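PDB 1XSZ: guanine nucleotide exchange protein from Legionella pneumophila, which probably acts as a guanine nucleotide exchange factor for ADP-ribosylation factor (Arf) GTPases, with a Sec7 domain whose active site is covered by a C-terminal cap. Local coordinates for residues 119-124 with 129-134; 135-140 with 179-184; 166-171 with 175-180. All blocks are in the same frame, centred on the assembly; numbering follows the deposited sequence.

In the fold
All three contacts lie in the helical Sec7 domain and follow the chain through its second half. Interaction 1 comes first and closes a four-residue loop, holding the end of helix 106-123 against the start of helix 131-149. Immediately downstream, interaction 2 bridges a much longer excursion, from the first half of helix 131-149 to the first turns of helix 179-191. Interaction 3 forms near the end of that excursion, closing the three-residue gap 172-174 within the connection between helix 161-167 and helix 179-191, and runs onto the same stretch, sharing Ala179 and Lys180. Leu168 and Phe177 of interaction 3 pack on Leu182 of interaction 2, and Phe177 also reaches Ala133 of interaction 1.

Interaction 1: 119-124 with 129-134; sequences AYFQQN and SNADAA
A contact built on a CH-pi interaction at a helix-loop-helix corner joins Phe121, in the last turn of helix 106-123, to Asn130, just before helix 131-149. One face of the Phe121 ring lies over the backbone there: Asn130 CA sits 3.8 Å from the ring centroid, 18° off the normal, and Ala131 N is over the same face, 3.7 Å from Phe121 CD2. The ring gets there because CG is anti to the backbone N (chi1 175°), which swings it across to the neighbouring helix start. Its far end reaches Ser129, with CE1 3.4 Å from Ser129 O. In this all-helical Sec7 domain the second helix opens with a classical N-cap: Asn130 OD1 accepts from Ala133 N at 2.8 Å, with a C=O...N angle of 168°, so the residue whose CA is under the ring also pins the first turn. Deeper in, Tyr120 CD2 comes within 4.4 Å of Ala134 CB while the tyrosine ring meets Phe89 edge-to-face. Ser129, just ahead of the cap, is tied to the loop before helix 179-191, its N bonded to Asn172 and its OG to Asn173.

Interaction 2: 135-140 with 179-184; sequences YLLAFQ and AKFLEE
Leu137 projects from helix 131-149 into the angle between Phe181 and Leu182 of helix 179-191, and these three side chains make the whole contact between the segments. Its CD1 methyl meets the CD2 methyl of Leu182 at 3.8 Å, the two branches running obliquely past each other. Its CD2 methyl faces the rim of the Phe181 ring, lying near the ring plane beside CE2 and CZ. The modelled separation there is too short to be trusted, and Leu137 has a second conformer, so the edge-on approach is better taken as a general arrangement than as a measured fit. The Phe181 side chain comes from the opposite direction to Leu137, CG anti to the backbone N (chi1 171°), and presents its edge. In Leu182, CG stands anti to the carbonyl carbon (chi1 -69°), which lets the CD2 methyl come near Leu137 although the CA-CB bond does not aim there. Around this first shell, Phe89 of helix 89-98 touches both Leu137 and Phe181, Val127 packs on Phe181, and Leu168 and Lys165 also touch Leu182. Another side of helix 131-149 faces the capping domain: Tyr135 OH is hydrogen-bonded with Lys251 and Trp253 there, and with Asp110 of helix 106-123, and Phe139 stacks on Trp253. With methyls and a ring rim as its elements, the seam relies on shape and exclusion of water rather than on directional bonds.

Interaction 3: 166-171 with 175-180; sequences RNLRGG and GDFDAK
Gly170 N donates to Asp176 OD1 across 2.6 Å, with an N-H...O angle of 155° and the amide lying nearly in line with the C-O bond of the carboxylate. Asp176 brings that oxygen in with CG beside its own backbone N (chi1 -55°), and the same OD1 also lies close to Arg169 CA. The amide it receives belongs to a type II beta turn from Leu168 to Gly171, in which Gly170 takes the third position with positive phi (73°). The turn is closed by Gly171 N bonding to Leu168 O at 2.9 Å. Leu168 O has a second partner in a water molecule, which donates weakly to it and accepts from Phe177 N at 2.8 Å, so one solvent molecule bridges the two backbones. Arg169, although its charge is opposite to that of Asp176, makes no ion pair with it: Arg169 NE stays 6.4 Å from Asp176 OD1, and the long side chain runs out from the turn instead. The apolar half of the contact belongs to Phe177. Its ring leans obliquely against the turn, with CE2 3.6 Å from Gly171 C, while CD2 approaches Leu168 CB at 4.2 Å. The turn follows helix 161-167, and residues 175-178 lead into helix 179-191. Both apolar side chains pack against the neighbouring helices: Leu168 on Leu136, Leu137 and Gln140 of helix 131-149, Phe177 on Ala133 of that same helix, and both on Leu182 of helix 179-191.

Interaction 1: 119-124 with 129-134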
ATOM      1  N   ALA A 119      17.688  -5.275   0.041  1.00 19.57           N
ATOM      2  CA  ALA A 119      18.267  -6.268  -0.859  1.00 19.09           C
ATOM      3  C   ALA A 119      19.362  -5.669  -1.730  1.00 21.21           C
ATOM      4  O   ALA A 119      20.367  -6.327  -2.011  1.00 22.57           O
ATOM      5  CB  ALA A 119      17.183  -6.881  -1.734  1.00 19.50           C
ATOM      6  N   TYR A 120      19.165  -4.427  -2.166  1.00 22.16           N
ATOM      7  CA  TYR A 120      20.157  -3.757  -2.994  1.00 23.36           C
ATOM      8  C   TYR A 120      21.457  -3.675  -2.219  1.00 24.34           C
ATOM      9  O   TYR A 120      22.524  -4.006  -2.738  1.00 23.38           O
ATOM     10  CB  TYR A 120      19.718  -2.337  -3.358  1.00 24.90           C
ATOM     11  CG  TYR A 120      20.780  -1.599  -4.146  1.00 25.69           C
ATOM     12  CD1 TYR A 120      21.016  -1.908  -5.482  1.00 24.97           C
ATOM     13  CD2 TYR A 120      21.603  -0.651  -3.535  1.00 24.24           C
ATOM     14  CE1 TYR A 120      22.050  -1.301  -6.193  1.00 23.75           C
ATOM     15  CE2 TYR A 120      22.645  -0.036  -4.238  1.00 25.08           C
ATOM     16  CZ  TYR A 120      22.859  -0.371  -5.567  1.00 23.85           C
ATOM     17  OH  TYR A 120      23.890   0.211  -6.268  1.00 25.52           O
ATOM     18  N   PHE A 121      21.358  -3.215  -0.976  1.00 24.39           N
ATOM     19  CA  PHE A 121      22.520  -3.079  -0.110  1.00 26.29           C
ATOM     20  C   PHE A 121      23.199  -4.424   0.117  1.00 27.12           C
ATOM     21  O   PHE A 121      24.421  -4.534   0.033  1.00 27.15           O
ATOM     22  CB  PHE A 121      22.102  -2.472   1.233  1.00 26.75           C
ATOM     23  CG  PHE A 121      23.214  -2.410   2.243  1.00 28.95           C
ATOM     24  CD1 PHE A 121      24.372  -1.688   1.979  1.00 30.44           C
ATOM     25  CD2 PHE A 121      23.102  -3.077   3.457  1.00 29.77           C
ATOM     26  CE1 PHE A 121      25.407  -1.630   2.912  1.00 31.98           C
ATOM     27  CE2 PHE A 121      24.133  -3.027   4.399  1.00 31.24           C
ATOM     28  CZ  PHE A 121      25.285  -2.302   4.124  1.00 31.40           C
ATOM     29  N   GLN A 122      22.402  -5.450   0.402  1.00 26.52           N
ATOM     30  CA  GLN A 122      22.935  -6.786   0.645  1.00 28.34           C
ATOM     31  C   GLN A 122      23.722  -7.294  -0.564  1.00 29.07           C
ATOM     32  O   GLN A 122      24.770  -7.927  -0.410  1.00 29.46           O
ATOM     33  CB  GLN A 122      21.790  -7.751   0.972  1.00 28.91           C
ATOM     34  CG  GLN A 122      22.225  -9.125   1.479  1.00 33.00           C
ATOM     35  CD  GLN A 122      22.894  -9.967   0.411  1.00 34.24           C
ATOM     36  OE1 GLN A 122      22.318 -10.222  -0.647  1.00 36.26           O
ATOM     37  NE2 GLN A 122      24.117 -10.408   0.685  1.00 36.04           N
ATOM     38  N   GLN A 123      23.222  -7.007  -1.762  1.00 28.49           N
ATOM     39  CA  GLN A 123      23.874  -7.444  -2.993  1.00 29.36           C
ATOM     40  C   GLN A 123      24.902  -6.450  -3.542  1.00 30.05           C
ATOM     41  O   GLN A 123      25.685  -6.793  -4.430  1.00 31.29           O
ATOM     42  CB  GLN A 123      22.814  -7.750  -4.064  1.00 28.98           C
ATOM     43  CG  GLN A 123      22.001  -9.016  -3.787  1.00 28.75           C
ATOM     44  CD  GLN A 123      20.908  -9.276  -4.818  1.00 28.18           C
ATOM     45  OE1 GLN A 123      21.154  -9.266  -6.026  1.00 26.72           O
ATOM     46  NE2 GLN A 123      19.693  -9.526  -4.339  1.00 28.19           N
ATOM     47  N   ASN A 124      24.908  -5.229  -3.010  1.00 31.35           N
ATOM     48  CA  ASN A 124      25.842  -4.193  -3.458  1.00 32.39           C
ATOM     49  C   ASN A 124      26.365  -3.351  -2.290  1.00 33.45           C
ATOM     50  O   ASN A 124      26.178  -2.135  -2.257  1.00 32.64           O
ATOM     51  CB  ASN A 124      25.158  -3.275  -4.478  1.00 33.42           C
ATOM     52  CG  ASN A 124      24.793  -3.997  -5.760  1.00 34.15           C
ATOM     53  OD1 ASN A 124      25.665  -4.375  -6.544  1.00 35.68           O
ATOM     54  ND2 ASN A 124      23.498  -4.199  -5.978  1.00 34.02           N
ATOM     55  N   SER A 129      26.370   3.200   2.322  1.00 35.04           N
ATOM     56  CA  SER A 129      26.882   2.880   3.651  1.00 34.20           C
ATOM     57  C   SER A 129      26.041   1.804   4.334  1.00 33.85           C
ATOM     58  O   SER A 129      26.580   0.859   4.912  1.00 34.09           O
ATOM     59  CB  SER A 129      26.917   4.138   4.520  1.00 34.35           C
ATOM     60  OG  SER A 129      27.465   3.862   5.798  1.00 33.96           O
ATOM     61  N   ASN A 130      24.722   1.953   4.278  1.00 31.99           N
ATOM     62  CA  ASN A 130      23.820   0.977   4.881  1.00 30.27           C
ATOM     63  C   ASN A 130      22.484   0.911   4.150  1.00 28.61           C
ATOM     64  O   ASN A 130      22.290   1.584   3.137  1.00 27.11           O
ATOM     65  CB  ASN A 130      23.585   1.296   6.362  1.00 30.72           C
ATOM     66  CG  ASN A 130      23.223   2.746   6.602  1.00 32.98           C
ATOM     67  OD1 ASN A 130      22.383   3.318   5.906  1.00 30.40           O
ATOM     68  ND2 ASN A 130      23.849   3.349   7.603  1.00 33.99           N
ATOM     69  N   ALA A 131      21.570   0.094   4.665  1.00 27.35           N
ATOM     70  CA  ALA A 131      20.254  -0.070   4.056  1.00 26.29           C
ATOM     71  C   ALA A 131      19.438   1.216   4.119  1.00 25.35           C
ATOM     72  O   ALA A 131      18.688   1.527   3.192  1.00 23.89           O
ATOM     73  CB  ALA A 131      19.498  -1.201   4.744  1.00 26.06           C
ATOM     74  N   ASP A 132      19.578   1.960   5.213  1.00 23.85           N
ATOM     75  CA  ASP A 132      18.850   3.212   5.373  1.00 23.63           C
ATOM     76  C   ASP A 132      19.265   4.203   4.295  1.00 21.81           C
ATOM     77  O   ASP A 132      18.448   4.983   3.803  1.00 20.29           O
ATOM     78  CB  ASP A 132      19.116   3.815   6.753  1.00 27.39           C
ATOM     79  CG  ASP A 132      18.603   2.942   7.879  1.00 30.53           C
ATOM     80  OD1 ASP A 132      17.400   2.609   7.867  1.00 32.53           O
ATOM     81  OD2 ASP A 132      19.400   2.590   8.775  1.00 34.76           O
ATOM     82  N   ALA A 133      20.541   4.176   3.929  1.00 20.23           N
ATOM     83  CA  ALA A 133      21.045   5.072   2.902  1.00 18.57           C
ATOM     84  C   ALA A 133      20.440   4.677   1.561  1.00 17.41           C
ATOM     85  O   ALA A 133      20.104   5.537   0.745  1.00 17.22           O
ATOM     86  CB  ALA A 133      22.568   4.999   2.843  1.00 18.76           C
ATOM     87  N   ALA A 134      20.301   3.374   1.335  1.00 18.02           N
ATOM     88  CA  ALA A 134      19.721   2.878   0.096  1.00 16.31           C
ATOM     89  C   ALA A 134      18.249   3.270   0.028  1.00 15.77           C
ATOM     90  O   ALA A 134      17.744   3.605  -1.041  1.00 14.63           O
ATOM     91  CB  ALA A 134      19.871   1.360   0.010  1.00 18.70           C
TER

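Interaction 2: 135-140 with 179-184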
ATOM      1  N   TYR A 135      17.576   3.233   1.174  1.00 15.20           N
ATOM      2  CA  TYR A 135      16.161   3.597   1.251  1.00 13.78           C
ATOM      3  C   TYR A 135      15.996   5.078   0.904  1.00 14.20           C
ATOM      4  O   TYR A 135      15.115   5.452   0.124  1.00 13.85           O
ATOM      5  CB  TYR A 135      15.627   3.313   2.661  1.00 14.61           C
ATOM      6  CG  TYR A 135      14.218   3.810   2.916  1.00 13.64           C
ATOM      7  CD1 TYR A 135      13.126   3.268   2.238  1.00 15.09           C
ATOM      8  CD2 TYR A 135      13.982   4.817   3.848  1.00 16.41           C
ATOM      9  CE1 TYR A 135      11.828   3.722   2.490  1.00 15.68           C
ATOM     10  CE2 TYR A 135      12.697   5.278   4.108  1.00 16.81           C
ATOM     11  CZ  TYR A 135      11.624   4.725   3.428  1.00 15.88           C
ATOM     12  OH  TYR A 135      10.354   5.176   3.704  1.00 14.76           O
ATOM     13  N   LEU A 136      16.836   5.928   1.484  1.00 13.93           N
ATOM     14  CA  LEU A 136      16.771   7.355   1.191  1.00 13.08           C
ATOM     15  C   LEU A 136      16.955   7.578  -0.313  1.00 13.45           C
ATOM     16  O   LEU A 136      16.199   8.321  -0.939  1.00 13.21           O
ATOM     17  CB  LEU A 136      17.858   8.117   1.961  1.00 15.42           C
ATOM     18  CG  LEU A 136      18.024   9.592   1.573  1.00 15.22           C
ATOM     19  CD1 LEU A 136      16.763  10.366   1.926  1.00 17.44           C
ATOM     20  CD2 LEU A 136      19.231  10.182   2.288  1.00 17.74           C
ATOM     21  N   LEU A 137      17.960   6.932  -0.890  0.50 11.56           N
ATOM     22  CA  LEU A 137      18.229   7.073  -2.315  0.50 12.12           C
ATOM     23  C   LEU A 137      17.031   6.600  -3.136  0.50 10.66           C
ATOM     24  O   LEU A 137      16.654   7.238  -4.120  0.50 11.18           O
ATOM     25  CB  LEU A 137      19.463   6.257  -2.699  0.50 15.07           C
ATOM     26  CG  LEU A 137      20.269   6.750  -3.898  0.50 17.83           C
ATOM     27  CD1 LEU A 137      20.866   8.124  -3.604  0.50 17.76           C
ATOM     28  CD2 LEU A 137      21.370   5.749  -4.184  0.50 17.71           C
ATOM     29  N   ALA A 138      16.439   5.483  -2.725  1.00 12.09           N
ATOM     30  CA  ALA A 138      15.291   4.931  -3.428  1.00 11.51           C
ATOM     31  C   ALA A 138      14.087   5.862  -3.436  1.00 12.72           C
ATOM     32  O   ALA A 138      13.544   6.146  -4.506  1.00 12.90           O
ATOM     33  CB  ALA A 138      14.908   3.576  -2.839  1.00 12.73           C
ATOM     34  N   PHE A 139      13.668   6.354  -2.270  1.00 11.67           N
ATOM     35  CA  PHE A 139      12.497   7.215  -2.292  1.00 11.75           C
ATOM     36  C   PHE A 139      12.794   8.589  -2.883  1.00 11.47           C
ATOM     37  O   PHE A 139      11.916   9.203  -3.483  1.00 12.02           O
ATOM     38  CB  PHE A 139      11.774   7.243  -0.915  1.00 12.39           C
ATOM     39  CG  PHE A 139      12.399   8.119   0.138  1.00 11.85           C
ATOM     40  CD1 PHE A 139      12.342   9.504   0.041  1.00 13.00           C
ATOM     41  CD2 PHE A 139      12.936   7.549   1.295  1.00 13.70           C
ATOM     42  CE1 PHE A 139      12.800  10.317   1.083  1.00 15.15           C
ATOM     43  CE2 PHE A 139      13.397   8.355   2.343  1.00 14.26           C
ATOM     44  CZ  PHE A 139      13.325   9.740   2.233  1.00 13.83           C
ATOM     45  N   GLN A 140      14.035   9.059  -2.777  1.00 12.18           N
ATOM     46  CA  GLN A 140      14.386  10.335  -3.389  1.00 12.50           C
ATOM     47  C   GLN A 140      14.321  10.157  -4.914  1.00 11.92           C
ATOM     48  O   GLN A 140      13.843  11.036  -5.625  1.00 13.20           O
ATOM     49  CB  GLN A 140      15.796  10.777  -2.969  1.00 13.93           C
ATOM     50  CG  GLN A 140      15.916  11.271  -1.532  1.00 17.61           C
ATOM     51  CD  GLN A 140      15.236  12.607  -1.301  1.00 16.00           C
ATOM     52  OE1 GLN A 140      15.171  13.447  -2.194  1.00 20.35           O
ATOM     53  NE2 GLN A 140      14.749  12.819  -0.086  1.00 19.84           N
ATOM     54  N   ALA A 179      29.610  12.445  -5.351  1.00 23.26           N
ATOM     55  CA  ALA A 179      29.049  13.418  -6.282  1.00 23.39           C
ATOM     56  C   ALA A 179      28.776  12.828  -7.662  1.00 22.48           C
ATOM     57  O   ALA A 179      27.710  13.051  -8.240  1.00 22.32           O
ATOM     58  CB  ALA A 179      29.987  14.614  -6.408  1.00 24.80           C
ATOM     59  N   LYS A 180      29.733  12.071  -8.187  1.00 21.82           N
ATOM     60  CA  LYS A 180      29.579  11.481  -9.510  1.00 20.99           C
ATOM     61  C   LYS A 180      28.530  10.379  -9.527  1.00 20.03           C
ATOM     62  O   LYS A 180      27.959  10.068 -10.574  1.00 19.27           O
ATOM     63  CB  LYS A 180      30.929  10.960 -10.010  1.00 20.61           C
ATOM     64  CG  LYS A 180      31.992  12.052 -10.074  1.00 23.65           C
ATOM     65  CD  LYS A 180      31.463  13.285 -10.797  1.00 24.82           C
ATOM     66  CE  LYS A 180      32.364  14.489 -10.586  1.00 25.86           C
ATOM     67  NZ  LYS A 180      31.784  15.721 -11.190  1.00 28.05           N
ATOM     68  N   PHE A 181      28.278   9.789  -8.368  1.00 18.06           N
ATOM     69  CA  PHE A 181      27.264   8.752  -8.265  1.00 18.65           C
ATOM     70  C   PHE A 181      25.902   9.434  -8.402  1.00 18.03           C
ATOM     71  O   PHE A 181      25.030   8.976  -9.147  1.00 18.02           O
ATOM     72  CB  PHE A 181      27.358   8.046  -6.912  1.00 19.67           C
ATOM     73  CG  PHE A 181      26.216   7.113  -6.640  1.00 20.84           C
ATOM     74  CD1 PHE A 181      26.053   5.949  -7.383  1.00 23.11           C
ATOM     75  CD2 PHE A 181      25.286   7.409  -5.649  1.00 22.74           C
ATOM     76  CE1 PHE A 181      24.978   5.093  -7.144  1.00 23.85           C
ATOM     77  CE2 PHE A 181      24.212   6.563  -5.404  1.00 24.15           C
ATOM     78  CZ  PHE A 181      24.057   5.401  -6.153  1.00 23.12           C
ATOM     79  N   LEU A 182      25.723  10.540  -7.688  1.00 17.73           N
ATOM     80  CA  LEU A 182      24.462  11.267  -7.751  1.00 17.37           C
ATOM     81  C   LEU A 182      24.238  11.886  -9.127  1.00 17.86           C
ATOM     82  O   LEU A 182      23.107  11.943  -9.606  1.00 16.40           O
ATOM     83  CB  LEU A 182      24.406  12.342  -6.658  1.00 16.40           C
ATOM     84  CG  LEU A 182      24.305  11.807  -5.225  1.00 15.95           C
ATOM     85  CD1 LEU A 182      24.123  12.971  -4.256  1.00 16.45           C
ATOM     86  CD2 LEU A 182      23.125  10.849  -5.113  1.00 16.05           C
ATOM     87  N   GLU A 183      25.306  12.344  -9.769  1.00 17.26           N
ATOM     88  CA  GLU A 183      25.181  12.935 -11.095  1.00 17.41           C
ATOM     89  C   GLU A 183      24.705  11.862 -12.077  1.00 16.28           C
ATOM     90  O   GLU A 183      23.876  12.120 -12.955  1.00 17.09           O
ATOM     91  CB  GLU A 183      26.528  13.530 -11.533  1.00 19.58           C
ATOM     92  CG  GLU A 183      26.889  14.795 -10.750  1.00 22.59           C
ATOM     93  CD  GLU A 183      28.270  15.337 -11.070  1.00 25.82           C
ATOM     94  OE1 GLU A 183      28.652  15.349 -12.260  1.00 26.87           O
ATOM     95  OE2 GLU A 183      28.965  15.774 -10.127  1.00 28.54           O
ATOM     96  N   GLU A 184      25.221  10.653 -11.910  1.00 16.41           N
ATOM     97  CA  GLU A 184      24.840   9.535 -12.759  1.00 16.22           C
ATOM     98  C   GLU A 184      23.386   9.132 -12.499  1.00 15.65           C
ATOM     99  O   GLU A 184      22.619   8.908 -13.434  1.00 15.47           O
ATOM    100  CB  GLU A 184      25.773   8.359 -12.491  1.00 17.10           C
ATOM    101  CG  GLU A 184      25.217   7.023 -12.892  1.00 19.27           C
ATOM    102  CD  GLU A 184      26.167   5.905 -12.553  1.00 20.17           C
ATOM    103  OE1 GLU A 184      27.032   6.107 -11.670  1.00 20.86           O
ATOM    104  OE2 GLU A 184      26.039   4.829 -13.158  1.00 20.01           O
TER

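Interaction 3: 166-171 with 175-180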
ATOM      1  N   ARG A 166      22.816  18.859  -3.066  1.00 18.47           N
ATOM      2  CA  ARG A 166      22.644  19.690  -1.881  1.00 20.70           C
ATOM      3  C   ARG A 166      21.657  19.075  -0.896  1.00 19.91           C
ATOM      4  O   ARG A 166      21.914  19.013   0.308  1.00 20.68           O
ATOM      5  CB  ARG A 166      22.160  21.092  -2.274  1.00 22.20           C
ATOM      6  CG  ARG A 166      21.927  22.002  -1.075  1.00 26.96           C
ATOM      7  CD  ARG A 166      21.454  23.403  -1.459  1.00 29.32           C
ATOM      8  NE  ARG A 166      20.125  23.417  -2.065  1.00 32.29           N
ATOM      9  CZ  ARG A 166      19.896  23.413  -3.373  1.00 34.14           C
ATOM     10  NH1 ARG A 166      20.911  23.396  -4.228  1.00 35.32           N
ATOM     11  NH2 ARG A 166      18.650  23.431  -3.831  1.00 33.60           N
ATOM     12  N   ASN A 167      20.526  18.608  -1.413  1.00 18.69           N
ATOM     13  CA  ASN A 167      19.499  18.027  -0.566  1.00 18.62           C
ATOM     14  C   ASN A 167      19.849  16.689   0.075  1.00 19.68           C
ATOM     15  O   ASN A 167      19.314  16.349   1.133  1.00 21.88           O
ATOM     16  CB  ASN A 167      18.192  17.920  -1.357  1.00 19.21           C
ATOM     17  CG  ASN A 167      17.443  19.238  -1.407  1.00 19.03           C
ATOM     18  OD1 ASN A 167      16.813  19.642  -0.425  1.00 21.11           O
ATOM     19  ND2 ASN A 167      17.522  19.924  -2.538  1.00 18.93           N
ATOM     20  N   LEU A 168      20.747  15.930  -0.549  1.00 18.26           N
ATOM     21  CA  LEU A 168      21.130  14.637   0.004  1.00 17.91           C
ATOM     22  C   LEU A 168      22.379  14.673   0.873  1.00 18.83           C
ATOM     23  O   LEU A 168      22.866  13.627   1.302  1.00 18.12           O
ATOM     24  CB  LEU A 168      21.314  13.605  -1.114  1.00 17.23           C
ATOM     25  CG  LEU A 168      20.023  13.136  -1.791  1.00 17.20           C
ATOM     26  CD1 LEU A 168      20.340  12.045  -2.800  1.00 18.93           C
ATOM     27  CD2 LEU A 168      19.054  12.612  -0.746  1.00 23.08           C
ATOM     28  N   ARG A 169      22.896  15.870   1.137  1.00 20.02           N
ATOM     29  CA  ARG A 169      24.079  16.002   1.982  1.00 22.05           C
ATOM     30  C   ARG A 169      23.813  15.329   3.322  1.00 22.47           C
ATOM     31  O   ARG A 169      22.760  15.533   3.926  1.00 23.48           O
ATOM     32  CB  ARG A 169      24.410  17.476   2.223  1.00 24.73           C
ATOM     33  CG  ARG A 169      24.920  18.223   1.010  1.00 29.37           C
ATOM     34  CD  ARG A 169      25.121  19.693   1.341  1.00 33.04           C
ATOM     35  NE  ARG A 169      25.656  20.446   0.212  1.00 37.22           N
ATOM     36  CZ  ARG A 169      25.772  21.769   0.189  1.00 38.57           C
ATOM     37  NH1 ARG A 169      25.386  22.489   1.235  1.00 40.23           N
ATOM     38  NH2 ARG A 169      26.271  22.375  -0.880  1.00 40.00           N
ATOM     39  N   GLY A 170      24.772  14.527   3.780  1.00 22.96           N
ATOM     40  CA  GLY A 170      24.630  13.839   5.051  1.00 22.79           C
ATOM     41  C   GLY A 170      23.640  12.692   5.034  1.00 22.90           C
ATOM     42  O   GLY A 170      23.356  12.100   6.073  1.00 24.63           O
ATOM     43  N   GLY A 171      23.120  12.366   3.852  1.00 21.95           N
ATOM     44  CA  GLY A 171      22.147  11.295   3.744  1.00 21.51           C
ATOM     45  C   GLY A 171      22.725   9.895   3.675  1.00 21.58           C
ATOM     46  O   GLY A 171      22.004   8.907   3.825  1.00 21.26           O
ATOM     47  N   GLY A 175      27.231  10.679   6.274  1.00 24.32           N
ATOM     48  CA  GLY A 175      28.158  11.240   5.310  1.00 22.95           C
ATOM     49  C   GLY A 175      27.446  11.563   4.013  1.00 22.55           C
ATOM     50  O   GLY A 175      26.217  11.551   3.962  1.00 22.50           O
ATOM     51  N   ASP A 176      28.204  11.855   2.962  1.00 22.51           N
ATOM     52  CA  ASP A 176      27.604  12.176   1.674  1.00 22.70           C
ATOM     53  C   ASP A 176      27.775  11.041   0.680  1.00 22.97           C
ATOM     54  O   ASP A 176      28.625  10.163   0.852  1.00 23.87           O
ATOM     55  CB  ASP A 176      28.236  13.434   1.067  1.00 24.29           C
ATOM     56  CG  ASP A 176      28.183  14.628   1.995  1.00 24.93           C
ATOM     57  OD1 ASP A 176      27.177  14.786   2.714  1.00 24.90           O
ATOM     58  OD2 ASP A 176      29.152  15.419   1.991  1.00 29.69           O
ATOM     59  N   PHE A 177      26.940  11.057  -0.354  1.00 20.97           N
ATOM     60  CA  PHE A 177      27.024  10.075  -1.426  1.00 20.61           C
ATOM     61  C   PHE A 177      28.039  10.687  -2.384  1.00 22.19           C
ATOM     62  O   PHE A 177      28.182  11.910  -2.433  1.00 22.49           O
ATOM     63  CB  PHE A 177      25.678   9.934  -2.146  1.00 18.26           C
ATOM     64  CG  PHE A 177      24.589   9.341  -1.301  1.00 17.15           C
ATOM     65  CD1 PHE A 177      24.540   7.972  -1.067  1.00 17.39           C
ATOM     66  CD2 PHE A 177      23.615  10.156  -0.729  1.00 17.71           C
ATOM     67  CE1 PHE A 177      23.543   7.419  -0.276  1.00 16.52           C
ATOM     68  CE2 PHE A 177      22.613   9.612   0.065  1.00 17.23           C
ATOM     69  CZ  PHE A 177      22.575   8.242   0.294  1.00 17.12           C
ATOM     70  N   ASP A 178      28.747   9.856  -3.140  1.00 23.57           N
ATOM     71  CA  ASP A 178      29.720  10.376  -4.092  1.00 25.46           C
ATOM     72  C   ASP A 178      29.019  11.283  -5.099  1.00 24.71           C
ATOM     73  O   ASP A 178      27.963  10.935  -5.631  1.00 23.24           O
ATOM     74  CB  ASP A 178      30.423   9.232  -4.824  1.00 28.34           C
ATOM     75  CG  ASP A 178      31.441   8.521  -3.953  1.00 31.80           C
ATOM     76  OD1 ASP A 178      32.064   7.552  -4.436  1.00 33.06           O
ATOM     77  OD2 ASP A 178      31.621   8.933  -2.785  1.00 34.50           O
ATOM     78  N   ALA A 179      29.610  12.445  -5.351  1.00 23.26           N
ATOM     79  CA  ALA A 179      29.049  13.418  -6.282  1.00 23.39           C
ATOM     80  C   ALA A 179      28.776  12.828  -7.662  1.00 22.48           C
ATOM     81  O   ALA A 179      27.710  13.051  -8.240  1.00 22.32           O
ATOM     82  CB  ALA A 179      29.987  14.614  -6.408  1.00 24.80           C
ATOM     83  N   LYS A 180      29.733  12.071  -8.187  1.00 21.82           N
ATOM     84  CA  LYS A 180      29.579  11.481  -9.510  1.00 20.99           C
ATOM     85  C   LYS A 180      28.530  10.379  -9.527  1.00 20.03           C
ATOM     86  O   LYS A 180      27.959  10.068 -10.574  1.00 19.27           O
ATOM     87  CB  LYS A 180      30.929  10.960 -10.010  1.00 20.61           C
ATOM     88  CG  LYS A 180      31.992  12.052 -10.074  1.00 23.65           C
ATOM     89  CD  LYS A 180      31.463  13.285 -10.797  1.00 24.82           C
ATOM     90  CE  LYS A 180      32.364  14.489 -10.586  1.00 25.86           C
ATOM     91  NZ  LYS A 180      31.784  15.721 -11.190  1.00 28.05           N
TER
HETATM   92  O   HOH W   1      25.121  13.177  -0.284  1.00 19.34           O